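Local coordinates for protein Cap5O (Staphylococcus aureus, PDB 3OJO) that acts as an NAD-binding UDP-N-acetyl-mannosamine dehydrogenase in the biosynthesis of capsular polysaccharide, at residues Pro117-Gly122 against Leu147-Gly152; Ala312-Lys317 against Met398-Ile403; Thr319-Thr324 against Val378-Asp383. All coordinates share one frame; numbering follows the deposited sequence.

Contact 3 is the buried one: two neighbouring parallel strands of the five-stranded sheet in the UDP-binding domain, joined by backbone hydrogen bonds with apolar side chains on both faces. Contact 2 lies at the surface, in the loops leading into strands of the same sheet, its centre about 16 Å from that of contact 3. There a histidine and a serine meet, and Val402 O probably hydrogen-bonds to Val378 N of contact 3. Contact 1 is also superficial but belongs to the NAD-binding domain, with its centre about 50 Å from that of contact 3, across the centre of the chain. It joins two helix-to-strand loops through a phenylalanine ring and a lysine-to-carbonyl bond.

Contact 1. Residues Pro117-Gly122 against Leu147-Gly152; sequences PFLKKG and LGFTIG
Phe149 is the hub where these two loops meet: its ring touches the main chain of Lys120 edge-on and the side chains of Leu119 and Lys121 obliquely. Its CG stands anti to the carbonyl carbon (chi1 -73°), which carries the ring across to the opposite loop. There CZ, on the leading edge, is 3.7 Å from Lys120 C, and Leu119 O and Lys121 N come into the plane of the ring, near its rim. Leu119 CB comes within 3.9 Å of CE2, while Lys121 CG sits 3.7 Å from CE1. Lys121 runs extended as far as CE and then bends at its last torsion (chi4 65°). The bend brings NZ to Gly148 O at 3.2 Å, nearly along the C=O axis. That carbonyl belongs to an inverse gamma turn centred on Gly148, closed by Phe149 N to Leu147 O at 2.6 Å. Leu119 CD1 and Leu147 CD1 touch loosely, 4.3 Å apart. Ile144 of helix 135-145 and Ile155 also pack on Phe149, so the contact ties the loops leading into strands 124-127 and 156-159 of the Rossmann-type domain. The chemistry is modest: one lysine-to-carbonyl bond and partly exposed apolar surfaces. The ammonium is too far from the ring for more than a weak cation-pi attraction, so within the two loops the bond to Gly148 O is its main polar tie, at a site partly open to solvent.

Contact 2. Residues Ala312-Lys317 against Met398-Ile403; sequences ALSGNK and MKHKVI
His400 meets Leu313 over one face and Ser314 at its edge. Leu313 CD2 lies over the imidazole, 3.7 Å from its centroid and 17° off the normal, a CH-pi contact displaced toward the rim. At the ring's edge, Ser314 OG makes a 2.7 Å hydrogen bond with NE2, either atom possibly the donor. The hydroxyl reaches it from the crowded position between its own N and carbonyl carbon (chi1 54°). Ser314 O lies level with the ring, 2.9 Å from NE2. The other leucine methyl, CD1, meets Val402 CG2 tip to tip at 3.9 Å. Lys399 lies extended across the serine, its CD 3.4 Å from Ser314 O. In the parallel sheet of the UDP-binding domain, strand 377-380 separates strands 317-321 and 402-405, so the loop from helix 286-312 reaches across to the chain entering 402-405. Ser376, just ahead of the intervening strand, gives its hydroxyl to a hydrogen bond with Ser314 O, and the His400 side chain touches Ser376. The His400 backbone is tied to Ala375. Beyond it, Lys401 salt-bridges Asp396 and centres an inverse gamma turn whose closing bond, Val402 N to His400 O, is weak, while Val402 packs on Leu377 and Leu418 of the flanking strands.

Contact 3. Residues Thr319-Thr324 against Val378-Asp383; sequences TVFGLT and VLILSD
The Phe321 ring carries Val378 CG1 over the centre of one face, 3.8 Å from the centroid and only 7° off the normal. This is a CH-pi contact between side chains on the same face of the sheet. The valine turns that methyl anti to its backbone N (chi1 152°). Ile380, next along that face, sets its CG1 against Phe321 CB, and the rings of Tyr355 and Phe387 also meet Phe321.

Beneath these side chains the strands pair in parallel, with alternating bonds: Leu379 N to Thr319 O at 2.7 Å, Phe321 N to Leu379 O at 2.7 Å, and Leu381 N to Phe321 O at 3.0 Å. All three are nearly straight, but the first and third donors stand above the carbonyl plane. Phe321 O also takes a weak bond from Ser382 N as the pairing ends. Past Gly322 the ladder stops, and Ser382 OG, anti to the carbonyl carbon, donates to Thr324 O, 2.6 Å away, along a lone pair. A water bridges that same oxygen and Leu381 O, so the serine bond and the water link the two loops beyond the strands. Thr324 OG1 hydrogen-bonds with Lys326 O, and its side chain lies about 9 Å from that of the NAD-binding Arg333. On the reverse face the Val320 and Leu381 side chains cross obliquely, CG1 to CD1 3.7 Å.

These strands are the first and third of a five-stranded parallel sheet of order 2-1-3-4-5, the order of flavodoxin-like alpha/beta domains. Strand 351-355 pairs with the outer side of 317-321, and 402-405 with that of 377-380. Helices 336-346 and 286-312 pack on Leu379, on the Val320 face of the sheet, and on Leu381 just past the strand.

Contact 1. Residues Pro117-Gly122 against Leu147-Gly152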
ATOM      1  N   PRO B 117      28.662  -0.698  32.794  1.00 56.42           N
ATOM      2  CA  PRO B 117      29.672  -0.415  33.836  1.00 56.33           C
ATOM      3  C   PRO B 117      30.433   0.907  33.693  1.00 60.63           C
ATOM      4  O   PRO B 117      31.083   1.334  34.641  1.00 60.84           O
ATOM      5  CB  PRO B 117      30.639  -1.601  33.727  1.00 57.75           C
ATOM      6  CG  PRO B 117      29.924  -2.634  32.972  1.00 62.14           C
ATOM      7  CD  PRO B 117      29.017  -1.922  32.045  1.00 57.82           C
ATOM      8  N   PHE B 118      30.368   1.541  32.520  1.00 57.08           N
ATOM      9  CA  PHE B 118      31.090   2.779  32.236  1.00 56.90           C
ATOM     10  C   PHE B 118      30.226   4.028  32.347  1.00 61.00           C
ATOM     11  O   PHE B 118      30.746   5.137  32.221  1.00 59.97           O
ATOM     12  CB  PHE B 118      31.764   2.685  30.857  1.00 58.80           C
ATOM     13  CG  PHE B 118      32.616   1.444  30.704  1.00 60.50           C
ATOM     14  CD1 PHE B 118      33.933   1.426  31.146  1.00 63.64           C
ATOM     15  CD2 PHE B 118      32.089   0.282  30.154  1.00 62.59           C
ATOM     16  CE1 PHE B 118      34.705   0.271  31.033  1.00 64.78           C
ATOM     17  CE2 PHE B 118      32.860  -0.874  30.044  1.00 65.57           C
ATOM     18  CZ  PHE B 118      34.166  -0.870  30.473  1.00 63.97           C
ATOM     19  N   LEU B 119      28.915   3.850  32.596  1.00 59.14           N
ATOM     20  CA  LEU B 119      27.943   4.934  32.679  1.00 60.26           C
ATOM     21  C   LEU B 119      28.141   5.895  33.833  1.00 66.73           C
ATOM     22  O   LEU B 119      28.292   5.478  34.979  1.00 66.18           O
ATOM     23  CB  LEU B 119      26.506   4.400  32.681  1.00 60.36           C
ATOM     24  CG  LEU B 119      25.926   3.970  31.334  1.00 64.71           C
ATOM     25  CD1 LEU B 119      24.501   3.512  31.497  1.00 63.99           C
ATOM     26  CD2 LEU B 119      25.994   5.095  30.320  1.00 67.33           C
ATOM     27  N   LYS B 120      28.118   7.190  33.513  1.00 65.26           N
ATOM     28  CA  LYS B 120      28.265   8.297  34.452  1.00 66.00           C
ATOM     29  C   LYS B 120      27.097   9.266  34.241  1.00 71.07           C
ATOM     30  O   LYS B 120      26.499   9.274  33.163  1.00 71.79           O
ATOM     31  CB  LYS B 120      29.610   9.037  34.226  1.00 69.15           C
ATOM     32  CG  LYS B 120      30.862   8.147  34.094  1.00 86.53           C
ATOM     33  CD  LYS B 120      31.462   7.713  35.432  1.00 97.48           C
ATOM     34  CE  LYS B 120      32.728   6.895  35.261  1.00109.86           C
ATOM     35  NZ  LYS B 120      32.449   5.443  35.047  1.00119.81           N
ATOM     36  N   LYS B 121      26.758  10.074  35.268  1.00 65.99           N
ATOM     37  CA  LYS B 121      25.674  11.050  35.141  1.00 64.43           C
ATOM     38  C   LYS B 121      25.994  12.088  34.051  1.00 65.82           C
ATOM     39  O   LYS B 121      27.151  12.498  33.914  1.00 64.41           O
ATOM     40  CB  LYS B 121      25.341  11.696  36.494  1.00 65.91           C
ATOM     41  CG  LYS B 121      24.520  10.774  37.394  1.00 75.65           C
ATOM     42  CD  LYS B 121      24.210  11.365  38.753  1.00 84.03           C
ATOM     43  CE  LYS B 121      23.148  10.573  39.492  1.00 91.27           C
ATOM     44  NZ  LYS B 121      23.585   9.186  39.845  1.00 98.07           N
ATOM     45  N   GLY B 122      24.985  12.417  33.241  1.00 61.47           N
ATOM     46  CA  GLY B 122      25.094  13.366  32.132  1.00 60.77           C
ATOM     47  C   GLY B 122      25.263  12.733  30.760  1.00 62.80           C
ATOM     48  O   GLY B 122      25.166  13.428  29.742  1.00 61.84           O
ATOM     49  N   LEU B 147      19.815   0.882  37.551  1.00 67.71           N
ATOM     50  CA  LEU B 147      21.073   1.466  38.049  1.00 67.76           C
ATOM     51  C   LEU B 147      20.664   2.807  38.670  1.00 73.64           C
ATOM     52  O   LEU B 147      19.522   3.195  38.450  1.00 72.68           O
ATOM     53  CB  LEU B 147      22.022   1.725  36.867  1.00 67.66           C
ATOM     54  CG  LEU B 147      22.281   0.560  35.911  1.00 71.84           C
ATOM     55  CD1 LEU B 147      23.054   1.007  34.699  1.00 71.70           C
ATOM     56  CD2 LEU B 147      23.023  -0.546  36.604  1.00 74.48           C
ATOM     57  N   GLY B 148      21.552   3.559  39.301  1.00 73.17           N
ATOM     58  CA  GLY B 148      21.155   4.841  39.889  1.00 73.94           C
ATOM     59  C   GLY B 148      20.860   5.938  38.882  1.00 78.43           C
ATOM     60  O   GLY B 148      21.496   6.998  38.938  1.00 79.09           O
ATOM     61  N   PHE B 149      19.895   5.706  37.956  1.00 73.51           N
ATOM     62  CA  PHE B 149      19.599   6.665  36.892  1.00 73.61           C
ATOM     63  C   PHE B 149      18.137   7.044  36.657  1.00 76.20           C
ATOM     64  O   PHE B 149      17.238   6.214  36.823  1.00 74.83           O
ATOM     65  CB  PHE B 149      20.269   6.241  35.571  1.00 75.90           C
ATOM     66  CG  PHE B 149      21.769   6.426  35.500  1.00 78.04           C
ATOM     67  CD1 PHE B 149      22.325   7.690  35.328  1.00 81.00           C
ATOM     68  CD2 PHE B 149      22.627   5.330  35.556  1.00 80.95           C
ATOM     69  CE1 PHE B 149      23.714   7.864  35.261  1.00 82.05           C
ATOM     70  CE2 PHE B 149      24.019   5.503  35.474  1.00 83.69           C
ATOM     71  CZ  PHE B 149      24.551   6.771  35.321  1.00 81.32           C
ATOM     72  N   THR B 150      17.928   8.318  36.242  1.00 72.79           N
ATOM     73  CA  THR B 150      16.647   8.948  35.913  1.00 72.92           C
ATOM     74  C   THR B 150      16.771   9.517  34.498  1.00 76.14           C
ATOM     75  O   THR B 150      17.620  10.382  34.247  1.00 75.26           O
ATOM     76  CB  THR B 150      16.242   9.962  37.009  1.00 81.84           C
ATOM     77  OG1 THR B 150      16.028   9.234  38.221  1.00 80.05           O
ATOM     78  CG2 THR B 150      14.977  10.748  36.666  1.00 80.09           C
ATOM     79  N   ILE B 151      15.947   8.994  33.577  1.00 72.10           N
ATOM     80  CA  ILE B 151      15.963   9.364  32.152  1.00 71.26           C
ATOM     81  C   ILE B 151      15.457  10.793  31.951  1.00 72.79           C
ATOM     82  O   ILE B 151      14.365  11.131  32.415  1.00 71.00           O
ATOM     83  CB  ILE B 151      15.263   8.288  31.259  1.00 73.96           C
ATOM     84  CG1 ILE B 151      16.040   6.949  31.257  1.00 74.17           C
ATOM     85  CG2 ILE B 151      15.088   8.764  29.807  1.00 73.87           C
ATOM     86  CD1 ILE B 151      15.813   6.099  32.162  1.00 79.54           C
ATOM     87  N   GLY B 152      16.278  11.615  31.296  1.00 70.00           N
ATOM     88  CA  GLY B 152      15.975  13.019  31.047  1.00 70.71           C
ATOM     89  C   GLY B 152      16.577  13.928  32.095  1.00 76.51           C
ATOM     90  O   GLY B 152      16.563  15.155  31.940  1.00 76.36           O
TER

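Contact 2. Residues Ala312-Lys317 against Met398-Ile403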
ATOM      1  N   ALA B 312       9.723 -28.039 -20.780  1.00 74.84           N
ATOM      2  CA  ALA B 312       9.463 -27.754 -22.192  1.00 74.87           C
ATOM      3  C   ALA B 312      10.743 -27.714 -23.048  1.00 79.28           C
ATOM      4  O   ALA B 312      10.652 -27.797 -24.277  1.00 79.63           O
ATOM      5  CB  ALA B 312       8.709 -26.441 -22.322  1.00 75.63           C
ATOM      6  N   LEU B 313      11.925 -27.585 -22.414  1.00 74.79           N
ATOM      7  CA  LEU B 313      13.202 -27.519 -23.131  1.00 74.19           C
ATOM      8  C   LEU B 313      14.140 -28.701 -22.834  1.00 78.36           C
ATOM      9  O   LEU B 313      13.997 -29.378 -21.810  1.00 77.74           O
ATOM     10  CB  LEU B 313      13.919 -26.186 -22.842  1.00 73.79           C
ATOM     11  CG  LEU B 313      13.306 -24.907 -23.423  1.00 77.39           C
ATOM     12  CD1 LEU B 313      13.870 -23.676 -22.723  1.00 77.36           C
ATOM     13  CD2 LEU B 313      13.558 -24.803 -24.907  1.00 78.41           C
ATOM     14  N   SER B 314      15.098 -28.946 -23.742  1.00 74.94           N
ATOM     15  CA  SER B 314      16.090 -30.004 -23.572  1.00 75.14           C
ATOM     16  C   SER B 314      17.234 -29.451 -22.717  1.00 79.54           C
ATOM     17  O   SER B 314      17.803 -28.402 -23.037  1.00 79.31           O
ATOM     18  CB  SER B 314      16.594 -30.508 -24.923  1.00 79.09           C
ATOM     19  OG  SER B 314      17.071 -29.453 -25.743  1.00 88.94           O
ATOM     20  N   GLY B 315      17.508 -30.128 -21.608  1.00 75.70           N
ATOM     21  CA  GLY B 315      18.539 -29.729 -20.658  1.00 75.17           C
ATOM     22  C   GLY B 315      18.047 -29.613 -19.225  1.00 77.94           C
ATOM     23  O   GLY B 315      16.839 -29.655 -18.959  1.00 78.46           O
ATOM     24  N   ASN B 316      19.000 -29.475 -18.297  1.00 71.87           N
ATOM     25  CA  ASN B 316      18.772 -29.356 -16.857  1.00 70.36           C
ATOM     26  C   ASN B 316      19.396 -28.063 -16.300  1.00 70.04           C
ATOM     27  O   ASN B 316      19.036 -27.634 -15.204  1.00 68.01           O
ATOM     28  CB  ASN B 316      19.393 -30.566 -16.137  1.00 69.00           C
ATOM     29  CG  ASN B 316      18.505 -31.780 -16.058  1.00 90.86           C
ATOM     30  OD1 ASN B 316      17.420 -31.851 -16.658  1.00 87.93           O
ATOM     31  ND2 ASN B 316      18.935 -32.761 -15.280  1.00 80.56           N
ATOM     32  N   LYS B 317      20.347 -27.470 -17.058  1.00 64.43           N
ATOM     33  CA  LYS B 317      21.101 -26.291 -16.664  1.00 63.15           C
ATOM     34  C   LYS B 317      20.357 -24.960 -16.656  1.00 66.14           C
ATOM     35  O   LYS B 317      19.907 -24.476 -17.702  1.00 65.46           O
ATOM     36  CB  LYS B 317      22.451 -26.195 -17.389  1.00 64.82           C
ATOM     37  CG  LYS B 317      23.510 -25.491 -16.546  1.00 74.20           C
ATOM     38  CD  LYS B 317      24.659 -24.965 -17.374  1.00 85.16           C
ATOM     39  CE  LYS B 317      25.578 -24.118 -16.534  1.00 95.47           C
ATOM     40  NZ  LYS B 317      26.682 -23.544 -17.338  1.00106.57           N
ATOM     41  N   MET B 398      24.785 -20.609 -24.657  1.00 72.15           N
ATOM     42  CA  MET B 398      23.590 -21.299 -24.142  1.00 70.57           C
ATOM     43  C   MET B 398      23.044 -22.394 -25.060  1.00 72.01           C
ATOM     44  O   MET B 398      23.045 -22.227 -26.282  1.00 71.41           O
ATOM     45  CB  MET B 398      22.463 -20.294 -23.859  1.00 72.48           C
ATOM     46  CG  MET B 398      22.589 -19.571 -22.540  1.00 75.22           C
ATOM     47  SD  MET B 398      20.999 -18.836 -22.095  1.00 78.16           S
ATOM     48  CE  MET B 398      20.366 -19.995 -21.065  1.00 74.72           C
ATOM     49  N   LYS B 399      22.504 -23.476 -24.456  1.00 67.47           N
ATOM     50  CA  LYS B 399      21.860 -24.595 -25.159  1.00 67.10           C
ATOM     51  C   LYS B 399      20.534 -24.102 -25.752  1.00 74.08           C
ATOM     52  O   LYS B 399      20.105 -24.591 -26.801  1.00 74.03           O
ATOM     53  CB  LYS B 399      21.623 -25.778 -24.200  1.00 67.96           C
ATOM     54  CG  LYS B 399      21.064 -27.025 -24.866  1.00 68.19           C
ATOM     55  CD  LYS B 399      21.075 -28.238 -23.958  1.00 75.12           C
ATOM     56  CE  LYS B 399      20.591 -29.462 -24.700  1.00 88.01           C
ATOM     57  NZ  LYS B 399      20.991 -30.722 -24.025  1.00 98.34           N
ATOM     58  N   HIS B 400      19.886 -23.138 -25.056  1.00 71.92           N
ATOM     59  CA  HIS B 400      18.643 -22.475 -25.451  1.00 71.87           C
ATOM     60  C   HIS B 400      18.726 -21.040 -24.953  1.00 75.93           C
ATOM     61  O   HIS B 400      18.887 -20.826 -23.758  1.00 75.93           O
ATOM     62  CB  HIS B 400      17.421 -23.174 -24.836  1.00 72.65           C
ATOM     63  CG  HIS B 400      17.258 -24.601 -25.253  1.00 76.00           C
ATOM     64  ND1 HIS B 400      16.740 -24.940 -26.490  1.00 77.72           N
ATOM     65  CD2 HIS B 400      17.538 -25.734 -24.568  1.00 77.60           C
ATOM     66  CE1 HIS B 400      16.732 -26.264 -26.522  1.00 77.06           C
ATOM     67  NE2 HIS B 400      17.198 -26.786 -25.386  1.00 77.31           N
ATOM     68  N   LYS B 401      18.656 -20.058 -25.858  1.00 72.48           N
ATOM     69  CA  LYS B 401      18.733 -18.649 -25.480  1.00 72.14           C
ATOM     70  C   LYS B 401      17.391 -18.105 -24.927  1.00 74.62           C
ATOM     71  O   LYS B 401      16.662 -17.385 -25.624  1.00 73.82           O
ATOM     72  CB  LYS B 401      19.299 -17.787 -26.626  1.00 75.46           C
ATOM     73  CG  LYS B 401      20.766 -18.063 -26.949  1.00 95.67           C
ATOM     74  CD  LYS B 401      21.275 -17.138 -28.050  1.00107.91           C
ATOM     75  CE  LYS B 401      22.503 -17.676 -28.739  1.00120.73           C
ATOM     76  NZ  LYS B 401      23.018 -16.729 -29.765  1.00131.29           N
ATOM     77  N   VAL B 402      17.057 -18.491 -23.671  1.00 69.85           N
ATOM     78  CA  VAL B 402      15.842 -18.020 -22.990  1.00 68.43           C
ATOM     79  C   VAL B 402      16.151 -17.345 -21.648  1.00 67.32           C
ATOM     80  O   VAL B 402      16.974 -17.843 -20.879  1.00 66.96           O
ATOM     81  CB  VAL B 402      14.634 -19.008 -22.940  1.00 73.03           C
ATOM     82  CG1 VAL B 402      14.430 -19.730 -24.273  1.00 73.03           C
ATOM     83  CG2 VAL B 402      14.745 -20.001 -21.799  1.00 72.93           C
ATOM     84  N   ILE B 403      15.512 -16.192 -21.398  1.00 60.01           N
ATOM     85  CA  ILE B 403      15.665 -15.403 -20.174  1.00 57.45           C
ATOM     86  C   ILE B 403      14.314 -15.220 -19.466  1.00 58.98           C
ATOM     87  O   ILE B 403      13.369 -14.718 -20.084  1.00 58.51           O
ATOM     88  CB  ILE B 403      16.304 -14.010 -20.470  1.00 59.98           C
ATOM     89  CG1 ILE B 403      17.721 -14.136 -21.058  1.00 60.39           C
ATOM     90  CG2 ILE B 403      16.298 -13.111 -19.208  1.00 59.81           C
ATOM     91  CD1 ILE B 403      18.315 -12.839 -21.536  1.00 66.94           C
TER

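Contact 3. Residues Thr319-Thr324 against Val378-Asp383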
ATOM      1  N   THR B 319      21.047 -21.034 -15.225  1.00 57.82           N
ATOM      2  CA  THR B 319      22.036 -20.085 -14.728  1.00 55.86           C
ATOM      3  C   THR B 319      21.335 -18.945 -13.995  1.00 55.39           C
ATOM      4  O   THR B 319      20.622 -18.147 -14.601  1.00 54.13           O
ATOM      5  CB  THR B 319      22.971 -19.588 -15.840  1.00 64.93           C
ATOM      6  OG1 THR B 319      23.532 -20.709 -16.513  1.00 71.85           O
ATOM      7  CG2 THR B 319      24.087 -18.708 -15.304  1.00 58.27           C
ATOM      8  N   VAL B 320      21.546 -18.875 -12.689  1.00 50.57           N
ATOM      9  CA  VAL B 320      21.000 -17.815 -11.845  1.00 49.41           C
ATOM     10  C   VAL B 320      21.887 -16.564 -12.026  1.00 53.04           C
ATOM     11  O   VAL B 320      23.117 -16.659 -11.983  1.00 51.72           O
ATOM     12  CB  VAL B 320      20.876 -18.295 -10.369  1.00 51.79           C
ATOM     13  CG1 VAL B 320      20.803 -17.129  -9.386  1.00 51.26           C
ATOM     14  CG2 VAL B 320      19.685 -19.232 -10.196  1.00 51.03           C
ATOM     15  N   PHE B 321      21.248 -15.415 -12.276  1.00 50.06           N
ATOM     16  CA  PHE B 321      21.889 -14.110 -12.447  1.00 49.56           C
ATOM     17  C   PHE B 321      21.498 -13.222 -11.251  1.00 51.26           C
ATOM     18  O   PHE B 321      20.397 -12.683 -11.196  1.00 49.84           O
ATOM     19  CB  PHE B 321      21.464 -13.479 -13.785  1.00 51.58           C
ATOM     20  CG  PHE B 321      22.351 -13.757 -14.972  1.00 53.62           C
ATOM     21  CD1 PHE B 321      22.449 -12.841 -16.011  1.00 56.75           C
ATOM     22  CD2 PHE B 321      23.065 -14.946 -15.070  1.00 57.47           C
ATOM     23  CE1 PHE B 321      23.254 -13.101 -17.124  1.00 58.11           C
ATOM     24  CE2 PHE B 321      23.882 -15.201 -16.181  1.00 60.82           C
ATOM     25  CZ  PHE B 321      23.966 -14.278 -17.202  1.00 58.46           C
ATOM     26  N   GLY B 322      22.394 -13.133 -10.283  1.00 47.66           N
ATOM     27  CA  GLY B 322      22.182 -12.377  -9.060  1.00 46.83           C
ATOM     28  C   GLY B 322      21.749 -13.247  -7.899  1.00 49.41           C
ATOM     29  O   GLY B 322      20.825 -14.051  -8.031  1.00 48.19           O
ATOM     30  N   LEU B 323      22.436 -13.097  -6.757  1.00 46.83           N
ATOM     31  CA  LEU B 323      22.176 -13.844  -5.520  1.00 46.60           C
ATOM     32  C   LEU B 323      21.847 -12.896  -4.338  1.00 50.06           C
ATOM     33  O   LEU B 323      21.649 -13.353  -3.212  1.00 50.33           O
ATOM     34  CB  LEU B 323      23.378 -14.726  -5.166  1.00 46.86           C
ATOM     35  CG  LEU B 323      23.694 -15.979  -6.002  1.00 51.42           C
ATOM     36  CD1 LEU B 323      24.929 -16.633  -5.463  1.00 54.90           C
ATOM     37  CD2 LEU B 323      22.619 -17.012  -5.883  1.00 50.69           C
ATOM     38  N   THR B 324      21.740 -11.592  -4.616  1.00 45.93           N
ATOM     39  CA  THR B 324      21.468 -10.554  -3.617  1.00 45.71           C
ATOM     40  C   THR B 324      20.041 -10.018  -3.693  1.00 51.86           C
ATOM     41  O   THR B 324      19.437 -10.062  -4.768  1.00 50.81           O
ATOM     42  CB  THR B 324      22.460  -9.383  -3.809  1.00 47.20           C
ATOM     43  OG1 THR B 324      22.258  -8.791  -5.097  1.00 39.87           O
ATOM     44  CG2 THR B 324      23.914  -9.806  -3.627  1.00 41.97           C
ATOM     45  N   VAL B 378      18.381 -18.700 -18.442  1.00 52.57           N
ATOM     46  CA  VAL B 378      19.055 -17.670 -17.622  1.00 51.46           C
ATOM     47  C   VAL B 378      17.984 -17.044 -16.714  1.00 51.48           C
ATOM     48  O   VAL B 378      16.986 -16.480 -17.191  1.00 50.12           O
ATOM     49  CB  VAL B 378      19.890 -16.628 -18.414  1.00 54.91           C
ATOM     50  CG1 VAL B 378      19.965 -15.280 -17.688  1.00 53.99           C
ATOM     51  CG2 VAL B 378      21.293 -17.169 -18.678  1.00 54.82           C
ATOM     52  N   LEU B 379      18.163 -17.224 -15.409  1.00 45.69           N
ATOM     53  CA  LEU B 379      17.221 -16.743 -14.414  1.00 44.41           C
ATOM     54  C   LEU B 379      17.715 -15.456 -13.759  1.00 47.24           C
ATOM     55  O   LEU B 379      18.685 -15.491 -13.002  1.00 46.45           O
ATOM     56  CB  LEU B 379      16.934 -17.857 -13.380  1.00 43.71           C
ATOM     57  CG  LEU B 379      15.781 -17.651 -12.398  1.00 47.36           C
ATOM     58  CD1 LEU B 379      14.448 -17.402 -13.121  1.00 47.20           C
ATOM     59  CD2 LEU B 379      15.664 -18.833 -11.458  1.00 47.80           C
ATOM     60  N   ILE B 380      17.037 -14.322 -14.040  1.00 43.46           N
ATOM     61  CA  ILE B 380      17.414 -13.046 -13.423  1.00 43.51           C
ATOM     62  C   ILE B 380      16.640 -12.757 -12.106  1.00 45.22           C
ATOM     63  O   ILE B 380      15.431 -12.508 -12.107  1.00 43.29           O
ATOM     64  CB  ILE B 380      17.477 -11.859 -14.403  1.00 46.72           C
ATOM     65  CG1 ILE B 380      18.117 -12.288 -15.733  1.00 46.12           C
ATOM     66  CG2 ILE B 380      18.217 -10.681 -13.749  1.00 49.35           C
ATOM     67  CD1 ILE B 380      18.361 -11.216 -16.685  1.00 51.67           C
ATOM     68  N   LEU B 381      17.381 -12.801 -10.992  1.00 40.66           N
ATOM     69  CA  LEU B 381      16.874 -12.656  -9.626  1.00 39.28           C
ATOM     70  C   LEU B 381      17.324 -11.397  -8.886  1.00 44.12           C
ATOM     71  O   LEU B 381      16.736 -11.090  -7.845  1.00 41.78           O
ATOM     72  CB  LEU B 381      17.182 -13.912  -8.791  1.00 38.01           C
ATOM     73  CG  LEU B 381      16.793 -15.269  -9.349  1.00 39.40           C
ATOM     74  CD1 LEU B 381      17.271 -16.333  -8.449  1.00 37.22           C
ATOM     75  CD2 LEU B 381      15.283 -15.380  -9.571  1.00 41.90           C
ATOM     76  N   SER B 382      18.308 -10.640  -9.447  1.00 43.74           N
ATOM     77  CA  SER B 382      18.802  -9.362  -8.894  1.00 44.55           C
ATOM     78  C   SER B 382      18.822  -8.272  -9.953  1.00 49.20           C
ATOM     79  O   SER B 382      19.069  -8.569 -11.115  1.00 49.81           O
ATOM     80  CB  SER B 382      20.185  -9.524  -8.273  1.00 47.30           C
ATOM     81  OG  SER B 382      20.141 -10.491  -7.234  1.00 54.30           O
ATOM     82  N   ASP B 383      18.549  -7.023  -9.563  1.00 46.55           N
ATOM     83  CA  ASP B 383      18.535  -5.892 -10.494  1.00 47.13           C
ATOM     84  C   ASP B 383      19.891  -5.121 -10.541  1.00 53.27           C
ATOM     85  O   ASP B 383      19.939  -3.889 -10.425  1.00 53.04           O
ATOM     86  CB  ASP B 383      17.302  -4.973 -10.269  1.00 48.86           C
ATOM     87  CG  ASP B 383      17.183  -4.319  -8.899  1.00 59.02           C
ATOM     88  OD1 ASP B 383      18.001  -4.642  -8.004  1.00 60.50           O
ATOM     89  OD2 ASP B 383      16.257  -3.511  -8.713  1.00 66.48           O
TER
HETATM   90  O   HOH W   1      16.460 -10.079  -5.534  1.00 38.10           O